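Local coordinates for transcriptional regulator, LacI family (Corynebacterium glutamicum, PDB 3H5T), which activates transcription of the inositol phosphate synthase gene in an inositol-dependent way by binding a palindromic promoter motif, and regulates other genes probably involved in making cell wall components, at residues 113-118 / 141-146. Sequence-based numbering, arbitrary orientation.
Sequences SSVDHV and DPHIDA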
ATOM      1  N   SER A 113      -0.710 -22.055  -3.117  1.00 27.44           N
ATOM      2  CA  SER A 113      -0.653 -22.638  -4.457  1.00 30.01           C
ATOM      3  C   SER A 113      -1.686 -23.745  -4.667  1.00 31.43           C
ATOM      4  O   SER A 113      -1.873 -24.225  -5.781  1.00 31.62           O
ATOM      5  CB  SER A 113       0.741 -23.206  -4.714  1.00 28.61           C
ATOM      6  OG  SER A 113       0.987 -24.294  -3.843  1.00 30.23           O
ATOM      7  N   SER A 114      -2.353 -24.142  -3.588  1.00 34.05           N
ATOM      8  CA  SER A 114      -3.355 -25.201  -3.632  1.00 34.80           C
ATOM      9  C   SER A 114      -4.727 -24.708  -4.066  1.00 36.60           C
ATOM     10  O   SER A 114      -5.621 -25.511  -4.346  1.00 38.03           O
ATOM     11  CB  SER A 114      -3.479 -25.853  -2.255  1.00 34.77           C
ATOM     12  OG  SER A 114      -3.839 -24.891  -1.271  1.00 34.76           O
ATOM     13  N   VAL A 115      -4.899 -23.392  -4.112  1.00 37.05           N
ATOM     14  CA  VAL A 115      -6.179 -22.818  -4.501  1.00 37.06           C
ATOM     15  C   VAL A 115      -6.465 -23.046  -5.979  1.00 36.97           C
ATOM     16  O   VAL A 115      -5.630 -22.771  -6.833  1.00 37.26           O
ATOM     17  CB  VAL A 115      -6.227 -21.303  -4.211  1.00 36.60           C
ATOM     18  CG1 VAL A 115      -7.602 -20.752  -4.540  1.00 37.47           C
ATOM     19  CG2 VAL A 115      -5.910 -21.046  -2.760  1.00 37.26           C
ATOM     20  N   ASP A 116      -7.646 -23.576  -6.267  1.00 38.58           N
ATOM     21  CA  ASP A 116      -8.056 -23.824  -7.642  1.00 39.68           C
ATOM     22  C   ASP A 116      -9.242 -22.924  -7.958  1.00 39.60           C
ATOM     23  O   ASP A 116      -9.789 -22.271  -7.073  1.00 40.17           O
ATOM     24  CB  ASP A 116      -8.436 -25.288  -7.837  1.00 40.07           C
ATOM     25  CG  ASP A 116      -9.339 -25.795  -6.748  1.00 42.89           C
ATOM     26  OD1 ASP A 116     -10.190 -25.011  -6.277  1.00 44.03           O
ATOM     27  OD2 ASP A 116      -9.206 -26.979  -6.369  1.00 46.36           O
ATOM     28  N   HIS A 117      -9.647 -22.903  -9.217  1.00 39.72           N
ATOM     29  CA  HIS A 117     -10.740 -22.047  -9.646  1.00 39.59           C
ATOM     30  C   HIS A 117     -12.076 -22.236  -8.940  1.00 38.41           C
ATOM     31  O   HIS A 117     -12.792 -21.266  -8.719  1.00 37.75           O
ATOM     32  CB  HIS A 117     -10.879 -22.163 -11.163  1.00 40.38           C
ATOM     33  CG  HIS A 117      -9.643 -21.731 -11.892  1.00 42.31           C
ATOM     34  ND1 HIS A 117      -9.359 -20.406 -12.154  1.00 42.40           N
ATOM     35  CD2 HIS A 117      -8.574 -22.437 -12.330  1.00 41.27           C
ATOM     36  CE1 HIS A 117      -8.170 -20.317 -12.722  1.00 41.17           C
ATOM     37  NE2 HIS A 117      -7.672 -21.535 -12.838  1.00 40.80           N
ATOM     38  N   VAL A 118     -12.420 -23.459  -8.556  1.00 38.12           N
ATOM     39  CA  VAL A 118     -13.695 -23.651  -7.874  1.00 38.36           C
ATOM     40  C   VAL A 118     -13.668 -22.996  -6.495  1.00 37.15           C
ATOM     41  O   VAL A 118     -14.679 -22.472  -6.027  1.00 37.78           O
ATOM     42  CB  VAL A 118     -14.055 -25.145  -7.705  1.00 40.00           C
ATOM     43  CG1 VAL A 118     -13.048 -25.834  -6.805  1.00 40.20           C
ATOM     44  CG2 VAL A 118     -15.456 -25.265  -7.122  1.00 40.69           C
ATOM     45  N   ASP A 141      -3.473 -15.061 -10.672  1.00 22.80           N
ATOM     46  CA  ASP A 141      -4.209 -15.473  -9.482  1.00 24.12           C
ATOM     47  C   ASP A 141      -5.624 -15.900  -9.900  1.00 24.97           C
ATOM     48  O   ASP A 141      -6.336 -15.159 -10.585  1.00 25.60           O
ATOM     49  CB  ASP A 141      -4.276 -14.317  -8.483  1.00 24.95           C
ATOM     50  CG  ASP A 141      -4.933 -14.713  -7.172  1.00 26.58           C
ATOM     51  OD1 ASP A 141      -4.224 -15.154  -6.241  1.00 26.01           O
ATOM     52  OD2 ASP A 141      -6.168 -14.592  -7.078  1.00 29.22           O
ATOM     53  N   PRO A 142      -6.053 -17.101  -9.489  1.00 24.89           N
ATOM     54  CA  PRO A 142      -7.389 -17.569  -9.862  1.00 23.97           C
ATOM     55  C   PRO A 142      -8.545 -16.680  -9.411  1.00 24.27           C
ATOM     56  O   PRO A 142      -9.644 -16.772  -9.952  1.00 25.47           O
ATOM     57  CB  PRO A 142      -7.442 -18.973  -9.268  1.00 23.08           C
ATOM     58  CG  PRO A 142      -6.576 -18.861  -8.058  1.00 25.69           C
ATOM     59  CD  PRO A 142      -5.400 -18.047  -8.565  1.00 25.97           C
ATOM     60  N   HIS A 143      -8.306 -15.815  -8.430  1.00 23.59           N
ATOM     61  CA  HIS A 143      -9.369 -14.921  -7.963  1.00 21.91           C
ATOM     62  C   HIS A 143      -9.653 -13.859  -9.022  1.00 22.00           C
ATOM     63  O   HIS A 143     -10.794 -13.421  -9.184  1.00 22.07           O
ATOM     64  CB  HIS A 143      -8.972 -14.289  -6.623  1.00 18.94           C
ATOM     65  CG  HIS A 143      -8.816 -15.294  -5.526  1.00 17.94           C
ATOM     66  ND1 HIS A 143      -9.897 -15.886  -4.902  1.00 18.12           N
ATOM     67  CD2 HIS A 143      -7.717 -15.903  -5.027  1.00 16.07           C
ATOM     68  CE1 HIS A 143      -9.466 -16.818  -4.072  1.00 16.13           C
ATOM     69  NE2 HIS A 143      -8.148 -16.850  -4.129  1.00 15.78           N
ATOM     70  N   ILE A 144      -8.611 -13.457  -9.746  1.00 22.60           N
ATOM     71  CA  ILE A 144      -8.757 -12.482 -10.820  1.00 22.36           C
ATOM     72  C   ILE A 144      -9.716 -13.064 -11.860  1.00 23.43           C
ATOM     73  O   ILE A 144     -10.661 -12.394 -12.286  1.00 23.85           O
ATOM     74  CB  ILE A 144      -7.405 -12.194 -11.511  1.00 21.82           C
ATOM     75  CG1 ILE A 144      -6.446 -11.516 -10.530  1.00 21.75           C
ATOM     76  CG2 ILE A 144      -7.626 -11.338 -12.754  1.00 20.76           C
ATOM     77  CD1 ILE A 144      -6.902 -10.163 -10.046  1.00 22.09           C
ATOM     78  N   ASP A 145      -9.471 -14.317 -12.258  1.00 23.44           N
ATOM     79  CA  ASP A 145     -10.316 -14.995 -13.248  1.00 22.29           C
ATOM     80  C   ASP A 145     -11.739 -15.172 -12.715  1.00 22.21           C
ATOM     81  O   ASP A 145     -12.710 -15.054 -13.462  1.00 21.97           O
ATOM     82  CB  ASP A 145      -9.742 -16.370 -13.618  1.00 22.67           C
ATOM     83  CG  ASP A 145      -8.307 -16.297 -14.135  1.00 25.45           C
ATOM     84  OD1 ASP A 145      -8.023 -15.482 -15.040  1.00 25.60           O
ATOM     85  OD2 ASP A 145      -7.456 -17.063 -13.636  1.00 27.98           O
ATOM     86  N   ALA A 146     -11.859 -15.460 -11.421  1.00 19.88           N
ATOM     87  CA  ALA A 146     -13.165 -15.632 -10.813  1.00 19.28           C
ATOM     88  C   ALA A 146     -13.958 -14.328 -10.890  1.00 20.68           C
ATOM     89  O   ALA A 146     -15.151 -14.338 -11.157  1.00 22.64           O
ATOM     90  CB  ALA A 146     -13.019 -16.084  -9.368  1.00 17.33           C
TER
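P142 lies between two side chains of 113-118, its ring meeting H117 at CB and V115 at CG. P142 CB stands 4.1 Å from the centroid of the H117 imidazole and 30° off the ring normal, which defines an off-centre CH-pi contact; the displacement is toward the ND1–CE1 side, with ND1 3.7 Å from CB. D145 OD2 comes to the edge of the H117 ring near its plane, 3.5 Å from CE1, with the carboxylate plane turned 39° from the ring. At 4.1 Å, H117 ND1 and D145 OD2 form no hydrogen bond, although the carboxylate would probably favour a protonated imidazole. V115 CG1, anti to the backbone N (chi1 -176°), approaches P142 CG at 4.1 Å and H143 NE2 at 4.0 Å; the V115 side chain crosses both at about a right angle. With no hydrogen bond between the segments, van der Waals and CH-pi packing carry the contact. D116 and D141 occupy the N-cap positions of helices 117-125 and 142-150, and the pairing joins the starts of these helices in the periplasmic-binding-protein-like domain. H143 packs on A120 and L123 of helix 117-125, which links parallel strands 103-108 and 132-135.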